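Local structure of triosephosphate isomerase (Toxoplasma gondii, 5UPR) at residues A[136-141]-A[155-160]; A[173-178]-A[219-224]; A[98-103]-A[122-127]; A[9-14]-A[41-46]; A[184-189]-A[223-228]. The protein probably interconverts D-glyceraldehyde 3-phosphate and dihydroxyacetone phosphate in glycolysis and gluconeogenesis, as a homodimer whose TIM-barrel domain makes up this chain. All blocks are in the same frame, centred on the assembly; numbering follows the deposited sequence. Where two conformers were deposited one is given.

Contact 1 of 5, residues A[136-141]-A[155-160]; sequences LCIGET and SEQLEA
Q157 carries CG anti to its carbonyl carbon (chi1 -70°) and then runs extended, taking its amide past I138 CB to the main chain of G139, while in I138 a chi1 of 60°, the crowded position between backbone N and carbonyl carbon, sends CG1 and CD1 toward L158 and keeps CG2 beside Q157 CB. Q157 OE1 accepts from G139 N at 2.9 Å, in the amide plane and on a lone pair, with an N-H...O angle of 160°. The same OE1 lies 3.2 Å from I138 CB. On the other branch, Q157 NE2 donates to a water 3.1 Å away, and this water donates to G139 O. Two differently directed bonds thus fix which way round the buried amide sits. Alongside, I138 CD1 meets L158 CD1 at 3.8 Å, the two side chains crossing at about a right angle, and L136 CD2 touches L158 CD2 at 4.2 Å. The contact belongs to the layer between barrel and outer helices, with strand 133-138 packed under helix 150-164. L136 also reaches V120 and V124 of helix 117-129, whereas I138 and L158 meet I176 of strand 174-178 and, respectively, I202 and W205 of helix 192-209.

Contact 2 of 5, residues A[173-178]-A[219-224]; sequences SIVIAY and RVIYGG
V175 and R219 meet obliquely: the arginine, bent at chi2 and chi3, lays its guanidinium beside V175 CG2, which lies 3.8 Å from R219 NH2. The other branch of the valine, CG1, meets I221 CD1 at 3.8 Å, the side chains crossing at about a right angle. I221 also puts CG1 3.8 Å from A177 CB, and these two residues point into the barrel, where F11 packs on I221. On the outward face, I176 and V220 lie side by side, followed by Y178 and Y222, whose rings approach obliquely with CD2 of Y178 4.1 Å from CD1 of Y222. V220, Y178 and Y222 all touch helix 192-209. The parallel strands 174-178 and 220-222 are joined by four backbone bonds: I176 N to R219 O, I221 N to I176 O (2.7 Å), Y178 N to I221 O and G223 N to Y178 O. Y222 OH donates to G224 O at 2.7 Å, on a lone pair. At the opposite end a water accepts from R219 N and from R219 NE (2.9 Å), lying in the guanidinium plane, and donates to I174 O. With D43 bound by NH1, the R219 charge is probably balanced at the barrel end while its flank rests on valine.

Contact 3 of 5, residues A[98-103]-A[122-127]; sequences VVLGHS and KKVRAA. With SO4 (sulfate ion), chain F.
The layer between the parallel barrel and its surrounding helices is where V98 and L100, on strand 97-100, meet K123, V124 and A127 on helix 117-129. L100 carries most of the contact. Its CG is anti to the carbonyl carbon (chi1 -75°), and the two methyls part over the helix: CD1 comes down on the main chain, 3.6 Å from K123 C, and also meets V124 CG2 at 3.9 Å, while CD2 lies against K123 CB, likewise at 3.9 Å. One helical turn on, A127 CB lies against both strand side chains, 4.2 Å from L100 CD1 and 4.1 Å from V98 CG2. Of the K123 side chain, the aliphatic part, CB and CD, does the touching; the extended chain leads the ammonium away from the leucine to salt bridges with D71 and E115, which probably balance its charge in this buried setting. On the far side of the helix, R125 holds a sulfate, probably from the crystallisation liquor: NH1 donates to O1 of the ion at 2.7 Å and NH2 to O2 at 3.1 Å, with the sulfur in the guanidinium plane. R125 NH1 also bonds to A164 O. Beyond the strand, H102 caps the next helix through ND1 and packs on T82 of the second subunit. Aliphatic strand residues seated on a helix that runs nearly antiparallel to them are typical of the outer layer of a TIM barrel.

Contact 4 of 5, residues A[9-14]-A[41-46]; sequences RGFVGG and QVDVVV
R9 and D43 form a salt bridge at the N-terminal ends of the two strands, with R9 NE 2.7 Å from D43 OD1. The carboxylate oxygen lies almost in the guanidinium plane, but the donor comes from above the carboxylate plane, 47° out of it. R9 gets there by a chain extended from CG to NE, crossing D43 at about a right angle, and one face of its guanidinium lies over Q41 C and V42 N. Next along, F11 has its ring face over D43 O and its CD2 3.7 Å from D43 CB, while F11 CZ touches V45 CG2 at 3.6 Å. Facing the other way, V12 CG2 packs on V42 CG1 at 4.1 Å. Strands 10-15 and 42-47, with helix 22-34 between them in the chain, make the first beta-alpha-beta unit of the barrel, and their parallel pairing rests on D43 N to G10 O, V12 N to D43 O (2.9 Å), V45 N to V12 O and G14 N to V45 O (2.7 Å). Outside this shell, F11 meets W97 edge-to-face within the barrel, and V12 and V46 pack on F254 of helix 253-260. D43 OD2 has a second cationic partner in R219, whose NH1 also bonds to R9 O, while NH2 of R9 is held by E40 O.

Contact 5 of 5, residues A[184-189]-A[223-228]; sequences IGTGKT and GGSVKG. With SO4 (sulfate ion), chain E.
The flat groups here are peptides: at the edge of one, the N-H of G187 faces S225 OG, with G187 N 3.0 Å from that oxygen, but the bond is weak, with an angle of only 125° at the hydrogen. The carbonyl of the S225 peptide receives the hydroxyl of T189, T189 OG1 to S225 O 2.8 Å, the donor tilted 30° from the carbonyl plane. T189 has OG1 anti to its own carbonyl carbon, beside the backbone N (chi1 -42°), and T189 CG2 lies 3.5 Å from S225 O and 3.7 Å from G224 O. Two more peptide N-H groups converge on one oxygen of a sulfate, probably from the crystallisation liquor: G185 N lies 2.7 Å from O4 of the ion, and S225 N 3.1 Å from the same atom. G247 N also bonds to the sulfate. Around this centre, T186 OG1 accepts from K188 N at 3.2 Å in an ST turn while pairing with W182 O. The backbone of G224 bends in a way that suits glycine, and S225 follows with positive phi. In this family the loop matching 184-189 closes as a lid over the substrate phosphate, against the YGGS loop; the sulfate and the G187-S225 and T189-S225 bonds are consistent with the closed form. Backbone N-H donors around one oxygen would suit an anionic group such as phosphate, and the T189 OG1 to S225 O bond ties loop to loop, the weak S225 OG to G187 N bond adding less, since S225 OG is also held by A183 O.

Four of the five contacts reach the same parallel eight-stranded barrel sheet. Contacts 4, 3 and 1 follow one another in series along the chain; contact 2 then opens, and contact 5 ends on the same run of residues, sharing G223 and G224. Contacts 3 and 4 lie on opposite sides of the chain's centre, about 18 Å apart between centres, whereas contacts 1 and 2 are about 11 Å apart between centres, on neighbouring strands 133-138 and 174-178. Contact 1 also adjoins contact 3 through C137 N and L100 O, 2.9 Å apart. Contacts 1 and 3 seat outer helices, contacts 2 and 4 pair strands, and contact 5 joins two loops at the end where a sulfate is bound, probably the phosphate site.

Contact 1 of 5, residues A[136-141]-A[155-160]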
# COMPACT_ATOMS: atom_id res chain seq x y z
N LEU A 136 13.95 9.64 -1.29
CA LEU A 136 13.37 10.08 -2.54
C LEU A 136 14.11 9.49 -3.75
O LEU A 136 15.28 9.83 -3.95
CB LEU A 136 13.39 11.62 -2.62
CG LEU A 136 13.10 12.28 -3.98
CD1 LEU A 136 11.67 11.91 -4.42
CD2 LEU A 136 13.25 13.78 -3.89
N CYS A 137 13.42 8.67 -4.54
CA CYS A 137 14.01 7.99 -5.69
C CYS A 137 13.85 8.80 -6.98
O CYS A 137 12.79 9.32 -7.28
CB CYS A 137 13.39 6.57 -5.87
SG CYS A 137 13.55 5.50 -4.43
N ILE A 138 14.91 8.91 -7.74
CA ILE A 138 14.91 9.57 -9.09
C ILE A 138 15.78 8.73 -10.01
O ILE A 138 16.56 7.91 -9.54
CB ILE A 138 15.49 11.03 -9.03
CG1 ILE A 138 16.92 11.08 -8.53
CG2 ILE A 138 14.68 11.93 -8.15
CD1 ILE A 138 17.57 12.42 -8.50
N GLY A 139 15.70 8.95 -11.30
CA GLY A 139 16.52 8.19 -12.24
C GLY A 139 16.00 8.26 -13.66
O GLY A 139 14.83 8.41 -13.84
N GLU A 140 16.91 8.17 -14.63
CA GLU A 140 16.59 8.27 -16.02
C GLU A 140 16.50 6.88 -16.70
O GLU A 140 17.04 5.89 -16.18
CB GLU A 140 17.65 9.14 -16.74
CG GLU A 140 18.94 8.46 -17.25
CD GLU A 140 19.87 7.99 -16.13
OE1 GLU A 140 19.59 8.20 -14.93
OE2 GLU A 140 20.92 7.39 -16.49
N THR A 141 15.85 6.86 -17.86
CA THR A 141 15.70 5.66 -18.64
C THR A 141 16.95 5.46 -19.50
O THR A 141 17.78 6.37 -19.67
CB THR A 141 14.48 5.76 -19.60
OG1 THR A 141 14.72 6.82 -20.55
CG2 THR A 141 13.12 6.03 -18.85
N SER A 155 16.84 16.93 -13.13
CA SER A 155 16.39 18.23 -12.72
C SER A 155 14.85 18.36 -12.67
O SER A 155 14.33 18.96 -11.75
CB SER A 155 16.93 19.38 -13.60
OG SER A 155 18.33 19.31 -13.70
N GLU A 156 14.17 17.86 -13.70
CA GLU A 156 12.68 17.92 -13.79
C GLU A 156 12.06 17.12 -12.61
O GLU A 156 11.11 17.58 -11.96
CB GLU A 156 12.16 17.27 -15.09
CG GLU A 156 12.40 17.99 -16.38
CD GLU A 156 12.02 17.12 -17.63
OE1 GLU A 156 11.50 15.95 -17.52
OE2 GLU A 156 12.28 17.60 -18.80
N GLN A 157 12.61 15.94 -12.32
CA GLN A 157 12.11 15.14 -11.21
C GLN A 157 12.27 15.82 -9.85
O GLN A 157 11.37 15.86 -9.03
CB GLN A 157 12.81 13.76 -11.19
CG GLN A 157 12.38 12.88 -12.36
CD GLN A 157 13.00 11.52 -12.28
OE1 GLN A 157 14.17 11.37 -11.90
NE2 GLN A 157 12.21 10.47 -12.55
N LEU A 158 13.44 16.40 -9.64
CA LEU A 158 13.74 17.11 -8.41
C LEU A 158 13.01 18.45 -8.32
O LEU A 158 12.55 18.80 -7.25
CB LEU A 158 15.23 17.28 -8.30
CG LEU A 158 16.02 16.05 -8.02
CD1 LEU A 158 17.51 16.19 -8.32
CD2 LEU A 158 15.85 15.70 -6.55
N GLU A 159 12.92 19.18 -9.42
CA GLU A 159 12.19 20.49 -9.45
C GLU A 159 10.69 20.31 -9.05
O GLU A 159 10.19 21.14 -8.35
CB GLU A 159 12.33 21.12 -10.81
CG GLU A 159 11.46 22.34 -11.13
CD GLU A 159 11.76 23.54 -10.27
OE1 GLU A 159 12.80 23.57 -9.54
OE2 GLU A 159 10.92 24.47 -10.28
N ALA A 160 10.02 19.21 -9.48
CA ALA A 160 8.68 18.98 -9.06
C ALA A 160 8.59 18.86 -7.52
O ALA A 160 7.70 19.38 -6.89
CB ALA A 160 8.12 17.68 -9.69
O HOH W 1 12.72 7.45 -12.27

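Contact 2 of 5, residues A[173-178]-A[219-224]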
# COMPACT_ATOMS: atom_id res chain seq x y z
N SER A 173 15.45 16.22 6.14
CA SER A 173 15.04 14.83 6.35
C SER A 173 14.84 14.07 5.03
O SER A 173 14.10 13.07 5.01
CB SER A 173 13.73 14.87 7.12
OG SER A 173 13.91 15.49 8.38
N ILE A 174 15.46 14.54 3.95
CA ILE A 174 15.52 13.85 2.66
C ILE A 174 16.90 13.23 2.40
O ILE A 174 17.90 13.84 2.70
CB ILE A 174 15.17 14.80 1.51
CG1 ILE A 174 13.65 15.12 1.55
CG2 ILE A 174 15.54 14.27 0.15
CD1 ILE A 174 13.23 16.16 0.58
N VAL A 175 16.88 11.99 1.91
CA VAL A 175 18.01 11.27 1.30
C VAL A 175 17.59 11.02 -0.13
O VAL A 175 16.48 10.59 -0.38
CB VAL A 175 18.25 9.95 2.02
CG1 VAL A 175 19.16 9.02 1.20
CG2 VAL A 175 18.86 10.21 3.41
N ILE A 176 18.42 11.33 -1.10
CA ILE A 176 18.10 11.13 -2.51
C ILE A 176 18.72 9.79 -2.97
O ILE A 176 19.92 9.55 -2.75
CB ILE A 176 18.67 12.27 -3.37
CG1 ILE A 176 17.94 13.57 -3.00
CG2 ILE A 176 18.48 11.97 -4.90
CD1 ILE A 176 18.37 14.79 -3.77
N ALA A 177 17.90 8.92 -3.57
CA ALA A 177 18.39 7.67 -4.13
C ALA A 177 18.40 7.80 -5.64
O ALA A 177 17.35 7.97 -6.25
CB ALA A 177 17.54 6.50 -3.71
N TYR A 178 19.59 7.76 -6.22
CA TYR A 178 19.75 7.85 -7.66
C TYR A 178 19.78 6.42 -8.13
O TYR A 178 20.77 5.71 -7.84
CB TYR A 178 21.01 8.60 -8.07
CG TYR A 178 21.30 8.43 -9.54
CD1 TYR A 178 20.36 8.79 -10.47
CD2 TYR A 178 22.48 7.86 -9.98
CE1 TYR A 178 20.56 8.54 -11.83
CE2 TYR A 178 22.70 7.62 -11.34
CZ TYR A 178 21.74 7.97 -12.26
OH TYR A 178 21.89 7.74 -13.60
N ARG A 219 22.43 13.29 1.96
CA ARG A 219 22.99 12.06 1.41
C ARG A 219 22.39 11.74 0.00
O ARG A 219 21.17 11.82 -0.20
CB ARG A 219 22.75 10.87 2.33
CG ARG A 219 23.72 10.73 3.45
CD ARG A 219 23.48 11.70 4.63
NE ARG A 219 22.19 11.52 5.28
CZ ARG A 219 21.90 10.59 6.20
NH1 ARG A 219 22.81 9.71 6.61
NH2 ARG A 219 20.70 10.53 6.71
N VAL A 220 23.24 11.44 -0.94
CA VAL A 220 22.84 10.95 -2.29
C VAL A 220 23.38 9.53 -2.41
O VAL A 220 24.63 9.32 -2.49
CB VAL A 220 23.33 11.82 -3.42
CG1 VAL A 220 22.70 11.39 -4.74
CG2 VAL A 220 22.99 13.26 -3.17
N ILE A 221 22.46 8.55 -2.42
CA ILE A 221 22.82 7.14 -2.44
C ILE A 221 22.53 6.50 -3.83
O ILE A 221 21.64 6.95 -4.56
CB ILE A 221 22.15 6.34 -1.33
CG1 ILE A 221 20.62 6.32 -1.49
CG2 ILE A 221 22.54 6.92 0.02
CD1 ILE A 221 19.88 5.61 -0.37
N TYR A 222 23.32 5.50 -4.20
CA TYR A 222 23.22 4.87 -5.51
C TYR A 222 22.44 3.54 -5.37
O TYR A 222 22.68 2.73 -4.44
CB TYR A 222 24.66 4.61 -6.17
CG TYR A 222 24.51 3.76 -7.39
CD1 TYR A 222 24.16 4.33 -8.63
CD2 TYR A 222 24.60 2.37 -7.32
CE1 TYR A 222 23.89 3.50 -9.75
CE2 TYR A 222 24.33 1.55 -8.41
CZ TYR A 222 23.97 2.11 -9.61
OH TYR A 222 23.71 1.28 -10.68
N GLY A 223 21.54 3.27 -6.33
CA GLY A 223 20.94 1.93 -6.41
C GLY A 223 20.83 1.48 -7.84
O GLY A 223 20.89 2.32 -8.77
N GLY A 224 20.66 0.17 -8.04
CA GLY A 224 20.58 -0.42 -9.35
C GLY A 224 21.69 -1.47 -9.48
O GLY A 224 22.82 -1.17 -9.84
O HOH W 2 20.25 13.31 4.03

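Contact 3 of 5, residues A[98-103]-A[122-127]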
# COMPACT_ATOMS: atom_id res chain seq x y z
N VAL A 98 10.19 6.57 5.02
CA VAL A 98 9.45 6.08 3.88
C VAL A 98 10.29 6.18 2.59
O VAL A 98 11.06 7.13 2.43
CB VAL A 98 8.14 6.84 3.65
CG1 VAL A 98 7.21 6.49 4.80
CG2 VAL A 98 8.31 8.35 3.51
N VAL A 99 10.07 5.22 1.68
CA VAL A 99 10.58 5.27 0.32
C VAL A 99 9.52 5.86 -0.58
O VAL A 99 8.35 5.39 -0.56
CB VAL A 99 10.93 3.86 -0.17
CG1 VAL A 99 11.47 3.89 -1.61
CG2 VAL A 99 11.94 3.14 0.81
N LEU A 100 9.88 6.90 -1.35
CA LEU A 100 8.90 7.55 -2.26
C LEU A 100 9.46 7.71 -3.64
O LEU A 100 10.68 7.98 -3.82
CB LEU A 100 8.52 8.91 -1.68
CG LEU A 100 7.58 8.85 -0.46
CD1 LEU A 100 7.23 10.24 0.06
CD2 LEU A 100 6.29 8.13 -0.84
N GLY A 101 8.60 7.58 -4.62
CA GLY A 101 8.98 7.68 -6.01
C GLY A 101 9.87 6.63 -6.65
O GLY A 101 10.50 6.90 -7.66
N HIS A 102 9.87 5.42 -6.09
CA HIS A 102 10.56 4.33 -6.72
C HIS A 102 10.12 4.20 -8.17
O HIS A 102 8.91 4.32 -8.46
CB HIS A 102 10.34 3.01 -5.97
CG HIS A 102 11.36 1.97 -6.30
ND1 HIS A 102 11.27 1.18 -7.40
CD2 HIS A 102 12.55 1.69 -5.73
CE1 HIS A 102 12.34 0.41 -7.46
NE2 HIS A 102 13.14 0.69 -6.45
N SER A 103 11.04 3.87 -9.05
CA SER A 103 10.67 3.76 -10.48
C SER A 103 9.58 2.73 -10.76
O SER A 103 8.78 2.90 -11.69
CB SER A 103 11.87 3.45 -11.42
OG SER A 103 12.48 2.33 -10.91
N LYS A 122 3.83 15.50 -4.12
CA LYS A 122 2.77 15.62 -3.12
C LYS A 122 2.95 14.62 -1.98
O LYS A 122 2.76 14.97 -0.81
CB LYS A 122 1.41 15.42 -3.77
CG LYS A 122 0.21 15.58 -2.87
CD LYS A 122 -1.09 15.57 -3.68
CE LYS A 122 -2.26 15.77 -2.73
NZ LYS A 122 -2.56 17.18 -2.41
N LYS A 123 3.35 13.37 -2.31
CA LYS A 123 3.63 12.40 -1.25
C LYS A 123 4.79 12.88 -0.36
O LYS A 123 4.72 12.72 0.87
CB LYS A 123 3.94 11.03 -1.81
CG LYS A 123 2.81 10.32 -2.50
CD LYS A 123 3.15 8.96 -3.09
CE LYS A 123 1.89 8.28 -3.49
NZ LYS A 123 1.96 6.82 -3.50
N VAL A 124 5.83 13.43 -0.97
CA VAL A 124 7.02 13.87 -0.22
C VAL A 124 6.62 14.97 0.79
O VAL A 124 6.95 14.90 1.99
CB VAL A 124 8.19 14.33 -1.11
CG1 VAL A 124 9.34 14.89 -0.25
CG2 VAL A 124 8.73 13.20 -1.98
N ARG A 125 5.92 15.98 0.29
CA ARG A 125 5.47 17.09 1.13
C ARG A 125 4.63 16.60 2.32
O ARG A 125 4.80 17.07 3.45
CB ARG A 125 4.62 18.08 0.32
CG ARG A 125 4.01 19.22 1.09
CD ARG A 125 5.13 20.00 1.81
NE ARG A 125 4.67 21.09 2.69
CZ ARG A 125 4.55 22.38 2.40
NH1 ARG A 125 4.91 22.88 1.21
NH2 ARG A 125 4.00 23.17 3.29
N ALA A 126 3.69 15.70 2.05
CA ALA A 126 2.81 15.16 3.08
C ALA A 126 3.61 14.41 4.15
O ALA A 126 3.37 14.56 5.37
CB ALA A 126 1.79 14.26 2.46
N ALA A 127 4.59 13.62 3.69
CA ALA A 127 5.44 12.84 4.58
C ALA A 127 6.27 13.75 5.50
O ALA A 127 6.34 13.56 6.73
CB ALA A 127 6.32 11.93 3.76
S SO4 F . 4.08 26.19 1.00
O1 SO4 F . 5.36 25.57 1.42
O2 SO4 F . 3.07 25.89 2.03
O3 SO4 F . 4.32 27.65 0.95
O4 SO4 F . 3.66 25.70 -0.34

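Contact 4 of 5, residues A[9-14]-A[41-46]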
# COMPACT_ATOMS: atom_id res chain seq x y z
N ARG A 9 27.11 11.33 6.91
CA ARG A 9 27.10 9.97 7.41
C ARG A 9 26.64 9.01 6.28
O ARG A 9 25.66 9.27 5.56
CB ARG A 9 26.14 9.96 8.57
CG ARG A 9 26.13 8.72 9.34
CD ARG A 9 25.48 9.05 10.71
NE ARG A 9 25.08 7.83 11.43
CZ ARG A 9 25.88 7.11 12.19
NH1 ARG A 9 27.13 7.53 12.46
NH2 ARG A 9 25.42 6.01 12.75
N GLY A 10 27.35 7.91 6.13
CA GLY A 10 27.01 6.86 5.15
C GLY A 10 25.61 6.31 5.41
O GLY A 10 25.11 6.34 6.56
N PHE A 11 24.95 5.87 4.32
CA PHE A 11 23.58 5.41 4.41
C PHE A 11 23.37 4.21 3.55
O PHE A 11 23.69 4.25 2.36
CB PHE A 11 22.66 6.58 3.96
CG PHE A 11 21.22 6.35 4.16
CD1 PHE A 11 20.48 5.54 3.28
CD2 PHE A 11 20.54 6.90 5.26
CE1 PHE A 11 19.12 5.35 3.45
CE2 PHE A 11 19.18 6.69 5.43
CZ PHE A 11 18.48 5.94 4.52
N VAL A 12 22.80 3.15 4.10
CA VAL A 12 22.45 1.97 3.29
C VAL A 12 20.98 1.62 3.55
O VAL A 12 20.62 1.30 4.69
CB VAL A 12 23.40 0.80 3.54
CG1 VAL A 12 22.96 -0.45 2.81
CG2 VAL A 12 24.82 1.20 3.17
N GLY A 13 20.14 1.69 2.48
CA GLY A 13 18.77 1.25 2.55
C GLY A 13 18.60 -0.10 1.92
O GLY A 13 19.29 -0.44 0.95
N GLY A 14 17.71 -0.91 2.47
CA GLY A 14 17.38 -2.23 1.92
C GLY A 14 15.91 -2.25 1.56
O GLY A 14 15.07 -2.23 2.43
N GLN A 41 29.18 3.58 11.94
CA GLN A 41 29.44 4.66 11.03
C GLN A 41 28.39 4.86 9.90
O GLN A 41 28.55 5.72 9.05
CB GLN A 41 30.80 4.41 10.35
CG GLN A 41 31.96 4.11 11.26
CD GLN A 41 33.26 4.43 10.53
OE1 GLN A 41 33.58 5.61 10.36
NE2 GLN A 41 34.00 3.40 10.05
N VAL A 42 27.31 4.07 9.91
CA VAL A 42 26.37 3.96 8.81
C VAL A 42 24.94 3.97 9.36
O VAL A 42 24.62 3.22 10.30
CB VAL A 42 26.65 2.65 8.05
CG1 VAL A 42 25.65 2.47 6.93
CG2 VAL A 42 28.08 2.62 7.49
N ASP A 43 24.09 4.81 8.80
CA ASP A 43 22.64 4.70 9.02
C ASP A 43 22.15 3.55 8.12
O ASP A 43 22.36 3.55 6.90
CB ASP A 43 21.96 6.00 8.57
CG ASP A 43 22.33 7.19 9.42
OD1 ASP A 43 22.61 6.99 10.61
OD2 ASP A 43 22.41 8.32 8.91
N VAL A 44 21.54 2.55 8.71
CA VAL A 44 20.96 1.45 7.99
C VAL A 44 19.42 1.54 8.09
O VAL A 44 18.88 1.64 9.17
CB VAL A 44 21.47 0.11 8.49
CG1 VAL A 44 20.78 -1.05 7.79
CG2 VAL A 44 23.00 0.02 8.32
N VAL A 45 18.75 1.46 6.93
CA VAL A 45 17.27 1.45 6.93
C VAL A 45 16.78 0.24 6.13
O VAL A 45 17.30 -0.00 5.03
CB VAL A 45 16.73 2.77 6.35
CG1 VAL A 45 15.21 2.75 6.21
CG2 VAL A 45 17.17 3.96 7.20
N VAL A 46 15.82 -0.50 6.65
CA VAL A 46 15.20 -1.61 5.92
C VAL A 46 13.70 -1.34 5.69
O VAL A 46 13.02 -0.82 6.60
CB VAL A 46 15.44 -2.97 6.57
CG1 VAL A 46 16.95 -3.23 6.64
CG2 VAL A 46 14.90 -3.04 7.95

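Contact 5 of 5, residues A[184-189]-A[223-228]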
# COMPACT_ATOMS: atom_id res chain seq x y z
N ILE A 184 18.10 -1.25 -12.77
CA ILE A 184 17.25 -1.92 -11.85
C ILE A 184 16.90 -3.34 -12.31
O ILE A 184 16.23 -3.51 -13.33
CB ILE A 184 16.00 -1.11 -11.52
CG1 ILE A 184 16.35 0.21 -10.84
CG2 ILE A 184 15.14 -1.93 -10.50
CD1 ILE A 184 15.24 1.19 -10.70
N GLY A 185 17.38 -4.37 -11.58
CA GLY A 185 17.05 -5.76 -11.92
C GLY A 185 17.73 -6.33 -13.14
O GLY A 185 17.54 -7.50 -13.45
N THR A 186 18.59 -5.57 -13.81
CA THR A 186 19.18 -5.95 -15.09
C THR A 186 20.59 -6.51 -14.97
O THR A 186 21.13 -7.00 -15.95
CB THR A 186 19.27 -4.71 -16.00
OG1 THR A 186 19.95 -3.68 -15.31
CG2 THR A 186 17.85 -4.25 -16.39
N GLY A 187 21.23 -6.35 -13.82
CA GLY A 187 22.65 -6.63 -13.69
C GLY A 187 23.59 -5.55 -14.28
O GLY A 187 24.82 -5.69 -14.18
N LYS A 188 23.03 -4.49 -14.87
CA LYS A 188 23.85 -3.45 -15.48
C LYS A 188 24.12 -2.37 -14.42
O LYS A 188 23.53 -1.31 -14.46
CB LYS A 188 23.21 -2.87 -16.75
CG LYS A 188 22.67 -3.87 -17.79
CD LYS A 188 21.74 -3.20 -18.80
CE LYS A 188 21.40 -4.13 -19.92
NZ LYS A 188 20.88 -3.40 -21.11
N THR A 189 25.02 -2.65 -13.48
CA THR A 189 25.44 -1.67 -12.48
C THR A 189 26.10 -0.48 -13.17
O THR A 189 26.88 -0.63 -14.11
CB THR A 189 26.41 -2.32 -11.46
OG1 THR A 189 25.93 -3.61 -11.14
CG2 THR A 189 26.51 -1.51 -10.18
N GLY A 223 21.54 3.27 -6.33
CA GLY A 223 20.94 1.93 -6.41
C GLY A 223 20.83 1.48 -7.84
O GLY A 223 20.89 2.32 -8.77
N GLY A 224 20.66 0.17 -8.04
CA GLY A 224 20.58 -0.42 -9.35
C GLY A 224 21.69 -1.47 -9.48
O GLY A 224 22.82 -1.17 -9.84
N SER A 225 21.32 -2.72 -9.16
CA SER A 225 22.22 -3.82 -9.25
C SER A 225 23.45 -3.67 -8.33
O SER A 225 24.59 -4.00 -8.72
CB SER A 225 22.64 -4.08 -10.71
OG SER A 225 21.51 -4.49 -11.48
N VAL A 226 23.21 -3.23 -7.10
CA VAL A 226 24.29 -3.11 -6.12
C VAL A 226 24.52 -4.48 -5.51
O VAL A 226 23.56 -5.21 -5.20
CB VAL A 226 23.94 -2.10 -4.98
CG1 VAL A 226 25.05 -2.04 -3.93
CG2 VAL A 226 23.72 -0.71 -5.55
N LYS A 227 25.81 -4.84 -5.39
CA LYS A 227 26.22 -6.10 -4.78
C LYS A 227 27.41 -5.86 -3.86
O LYS A 227 28.15 -4.88 -4.02
CB LYS A 227 26.62 -7.12 -5.88
CG LYS A 227 25.51 -7.44 -6.88
CD LYS A 227 25.84 -8.56 -7.87
CE LYS A 227 26.83 -8.11 -8.95
NZ LYS A 227 27.13 -9.20 -9.95
N GLY A 228 27.62 -6.79 -2.93
CA GLY A 228 28.84 -6.76 -2.07
C GLY A 228 30.11 -6.62 -2.90
O GLY A 228 30.98 -5.88 -2.55
S SO4 E . 18.64 -4.68 -7.80
O1 SO4 E . 17.52 -5.50 -7.39
O2 SO4 E . 19.95 -5.27 -7.54
O3 SO4 E . 18.52 -3.50 -6.93
O4 SO4 E . 18.58 -4.09 -9.16